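Local coordinates for cysteine desulfurase (Stenotrophomonas maltophilia, PDB 6WCI), which uses pyridoxal 5'-phosphate to desulfurate L-cysteine, giving L-alanine and passing the sulfur on to a carrier, at the interface of chains A and B. Residues are numbered along the deposited sequence; one frame, centred on the assembly and turned at random. Chains: chain A/B, Cysteine desulfurase.

Contact 1: the interface of chains A and B. Residues chain A 47, 49, 377-379; chain B 72-73, 79-80.
The methyl of A:Ala377 lies against one face of the B:His80 imidazole, with CB of the alanine 3.8 Å from the ring centroid. This CH-pi contact is displaced toward the rim, and CG and CD2 of B:His80 are both 3.7 Å from that CB. The histidine sets CG between its own backbone N and carbonyl carbon (chi1 48°), a crowded position that carries the ring into chain A and presents its face to the methyl. Around the ring edge, in its plane, stand the backbone O of A:Val378 and OD2 of A:Asp49; CB of B:Ala73, from the histidine's own chain, also lies at this edge. The A:Val378 O is 3.3 Å from CD2 of B:His80, a close approach of a carbonyl to a ring carbon.

The polar anchor is the hydrogen bond from the ring nitrogen NE2 of B:His80 to OD2 of A:Asp49, 2.9 Å long with 160° at the hydrogen. It leaves the imidazole almost within the ring plane and reaches the anti side of the carboxylate, whose plane stands 88° from the ring; NE2 sits somewhat off that carboxylate plane. Methyl on the face and carboxylate oxygen at the edge would together be expected to limit both tilt and rotation of the imidazole. Farther out, the contact of A:Arg379 with B:Val79 involves poorly ordered residues and is weak evidence for any grip.

In the fold, A:Ala377 ends strand 376-377, A:Val378 links it to strand 379-381, and A:Asp49 follows strand 46-47; B:His80 enters from the loop just before helix 81-101.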
# COMPACT_ATOMS: atom_id res chain seq x y z
N TYR A 47 -2.88 -21.48 -15.85
CA TYR A 47 -2.24 -20.62 -14.86
C TYR A 47 -1.86 -21.48 -13.66
O TYR A 47 -2.70 -21.78 -12.81
CB TYR A 47 -3.14 -19.44 -14.45
CG TYR A 47 -2.41 -18.45 -13.56
CD1 TYR A 47 -1.52 -17.54 -14.09
CD2 TYR A 47 -2.58 -18.47 -12.17
CE1 TYR A 47 -0.83 -16.65 -13.28
CE2 TYR A 47 -1.88 -17.59 -11.35
CZ TYR A 47 -1.01 -16.67 -11.91
OH TYR A 47 -0.30 -15.80 -11.10
N ASP A 49 0.79 -20.59 -11.62
CA ASP A 49 1.70 -19.70 -10.89
C ASP A 49 0.96 -19.01 -9.75
O ASP A 49 1.21 -17.85 -9.43
CB ASP A 49 2.32 -18.67 -11.83
CG ASP A 49 3.62 -18.07 -11.29
OD1 ASP A 49 4.24 -18.67 -10.38
OD2 ASP A 49 4.03 -17.00 -11.79
N ALA A 377 1.64 -21.14 -17.54
CA ALA A 377 2.36 -20.19 -16.71
C ALA A 377 2.90 -20.89 -15.47
O ALA A 377 2.13 -21.34 -14.61
CB ALA A 377 1.45 -19.02 -16.31
N VAL A 378 4.23 -21.02 -15.39
CA VAL A 378 4.96 -21.45 -14.20
C VAL A 378 6.04 -20.41 -13.91
O VAL A 378 6.23 -19.46 -14.66
CB VAL A 378 5.59 -22.85 -14.34
CG1 VAL A 378 4.53 -23.91 -14.43
CG2 VAL A 378 6.52 -22.90 -15.55
N ARG A 379 6.77 -20.61 -12.81
CA ARG A 379 7.86 -19.71 -12.47
C ARG A 379 9.14 -20.49 -12.24
O ARG A 379 9.18 -21.43 -11.44
CB ARG A 379 7.51 -18.88 -11.24
CG ARG A 379 8.66 -17.99 -10.81
CD ARG A 379 8.18 -16.76 -10.06
NE ARG A 379 9.22 -15.74 -10.06
CZ ARG A 379 9.54 -15.01 -11.12
NH1 ARG A 379 8.91 -15.18 -12.27
NH2 ARG A 379 10.51 -14.11 -11.04
N ASN B 72 -3.77 -10.19 -14.83
CA ASN B 72 -3.33 -10.24 -13.45
C ASN B 72 -2.23 -11.29 -13.27
O ASN B 72 -2.45 -12.48 -13.53
CB ASN B 72 -4.52 -10.54 -12.54
CG ASN B 72 -4.12 -10.72 -11.10
OD1 ASN B 72 -3.73 -9.76 -10.43
ND2 ASN B 72 -4.21 -11.95 -10.62
N ALA B 73 -1.04 -10.83 -12.89
CA ALA B 73 0.14 -11.64 -12.60
C ALA B 73 1.10 -10.75 -11.83
O ALA B 73 0.87 -9.54 -11.70
CB ALA B 73 0.79 -12.18 -13.87
N VAL B 79 8.65 -13.95 -16.46
CA VAL B 79 8.79 -15.09 -17.34
C VAL B 79 7.62 -15.05 -18.32
O VAL B 79 7.75 -14.54 -19.44
CB VAL B 79 8.81 -16.42 -16.56
CG1 VAL B 79 8.90 -17.60 -17.51
CG2 VAL B 79 9.98 -16.44 -15.57
N HIS B 80 6.47 -15.52 -17.86
CA HIS B 80 5.40 -15.90 -18.76
C HIS B 80 4.66 -14.67 -19.28
O HIS B 80 4.85 -13.53 -18.82
CB HIS B 80 4.44 -16.86 -18.05
CG HIS B 80 4.03 -16.41 -16.68
ND1 HIS B 80 3.13 -15.38 -16.47
CD2 HIS B 80 4.37 -16.85 -15.45
CE1 HIS B 80 2.94 -15.21 -15.18
NE2 HIS B 80 3.68 -16.09 -14.53

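Contact 2: the interface of chains A and B. Residues chain A 38, 40-41, 372; chain B 80-82, 85.
A:Arg38 and B:Glu85 meet tip to tip in a two-pronged salt bridge. NH2 of the A:Arg38 guanidinium donates to OE2 of B:Glu85 at 2.9 Å. Its NH1 donates to OE1 of the same glutamate at 3.1 Å, and both bonds are nearly straight. Both oxygens are approached on their syn sides and lie close to the guanidinium plane, but the nitrogens sit somewhat off the carboxylate plane, in keeping with the 26° twist between the two flat groups. This end-on pairing should hold the carboxylate against rotation.

One face of the same guanidinium is touched by CD2 of B:Leu82, 3.7 Å from CZ of A:Arg38, so the charged pair rests beside an apolar patch. That patch continues through A:Val40, whose CG1 lies 3.7 Å from CD2 of B:Leu82 and whose CB abuts the methyl of B:Ala81. At the other end, the backbone N of B:Ala81 donates to OD1 of A:Asp372 at 2.9 Å, from above the carboxylate plane; CB of B:His80 lies 3.3 Å from the same OD1. The acceptor thus caps a helix start, which would be expected to stabilise the negative charge.

Behind these contacts, bends at chi2 and chi3 (-89° for the latter) fold the A:Arg38 chain, whereas B:Glu85 is extended beyond CG. A:His41 supports A:Asp372 from behind, its NE2 donating to OD2 in a bent bond tilted from the imidazole plane; that NE2 also touches the B:Ala81 methyl, at 3.7 Å from CB.

B:Ala81, B:Leu82 and B:Glu85 begin helix 81-101. Chain A receives them with the segment around strand 39-40 and with A:Asp372 near the end of helix 364-373.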
# COMPACT_ATOMS: atom_id res chain seq x y z
N ARG A 38 -8.36 -16.14 -20.41
CA ARG A 38 -7.28 -15.58 -21.22
C ARG A 38 -6.72 -16.62 -22.18
O ARG A 38 -6.72 -17.83 -21.91
CB ARG A 38 -6.12 -15.09 -20.33
CG ARG A 38 -5.83 -13.60 -20.31
CD ARG A 38 -5.96 -12.88 -21.67
NE ARG A 38 -4.75 -12.86 -22.49
CZ ARG A 38 -3.74 -11.99 -22.36
NH1 ARG A 38 -3.77 -11.05 -21.42
NH2 ARG A 38 -2.70 -12.06 -23.17
N VAL A 40 -2.91 -16.86 -24.29
CA VAL A 40 -1.57 -16.30 -24.42
C VAL A 40 -0.86 -17.07 -25.53
O VAL A 40 -1.03 -18.29 -25.65
CB VAL A 40 -0.77 -16.38 -23.10
CG1 VAL A 40 -1.39 -15.50 -22.00
CG2 VAL A 40 -0.66 -17.81 -22.63
N HIS A 41 -0.09 -16.35 -26.35
CA HIS A 41 0.60 -16.97 -27.48
C HIS A 41 -0.36 -17.79 -28.34
O HIS A 41 0.02 -18.81 -28.92
CB HIS A 41 1.79 -17.82 -27.02
CG HIS A 41 2.77 -17.09 -26.15
ND1 HIS A 41 3.55 -16.06 -26.63
CD2 HIS A 41 3.09 -17.23 -24.85
CE1 HIS A 41 4.31 -15.60 -25.65
NE2 HIS A 41 4.06 -16.30 -24.56
N ASP A 372 5.66 -21.56 -21.23
CA ASP A 372 4.89 -20.36 -21.54
C ASP A 372 4.39 -20.37 -22.98
O ASP A 372 3.22 -20.07 -23.25
CB ASP A 372 5.73 -19.11 -21.29
CG ASP A 372 5.02 -17.84 -21.69
OD1 ASP A 372 3.90 -17.61 -21.18
OD2 ASP A 372 5.58 -17.08 -22.50
N HIS B 80 6.47 -15.52 -17.86
CA HIS B 80 5.40 -15.90 -18.76
C HIS B 80 4.66 -14.67 -19.28
O HIS B 80 4.85 -13.53 -18.82
CB HIS B 80 4.44 -16.86 -18.05
CG HIS B 80 4.03 -16.41 -16.68
ND1 HIS B 80 3.13 -15.38 -16.47
CD2 HIS B 80 4.37 -16.85 -15.45
CE1 HIS B 80 2.94 -15.21 -15.18
NE2 HIS B 80 3.68 -16.09 -14.53
N ALA B 81 3.79 -14.91 -20.26
CA ALA B 81 3.17 -13.82 -21.01
C ALA B 81 2.49 -12.82 -20.09
O ALA B 81 2.74 -11.61 -20.18
CB ALA B 81 2.18 -14.40 -22.02
N LEU B 82 1.64 -13.29 -19.17
CA LEU B 82 0.91 -12.36 -18.31
C LEU B 82 1.85 -11.58 -17.40
O LEU B 82 1.67 -10.37 -17.19
CB LEU B 82 -0.14 -13.10 -17.49
CG LEU B 82 -1.25 -13.79 -18.30
CD1 LEU B 82 -2.39 -14.22 -17.39
CD2 LEU B 82 -1.77 -12.87 -19.41
N GLU B 85 3.29 -8.83 -19.50
CA GLU B 85 2.31 -7.76 -19.70
C GLU B 85 2.13 -6.93 -18.44
O GLU B 85 2.08 -5.70 -18.50
CB GLU B 85 0.97 -8.36 -20.15
CG GLU B 85 1.08 -9.15 -21.43
CD GLU B 85 -0.27 -9.63 -21.95
OE1 GLU B 85 -1.31 -9.22 -21.39
OE2 GLU B 85 -0.29 -10.40 -22.93

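The C-alpha centres of contact 1 and contact 2 are about 8 Å apart, and B:His80 belongs to both. Its ring serves contact 1, while its CA and CB lean on A:Asp372 in contact 2. On chain A, the end of helix 364-373 and the strands at 376-377 and 379-381 come from one short stretch of sequence, as do the segments at 38-41 and 47-49. These chain A elements meet consecutive parts of the chain B segment from B:Val79 to B:Glu85. Because the interface is two-fold symmetric, both contacts recur with the chains exchanged, consistent with a homodimer joined by reciprocal docking.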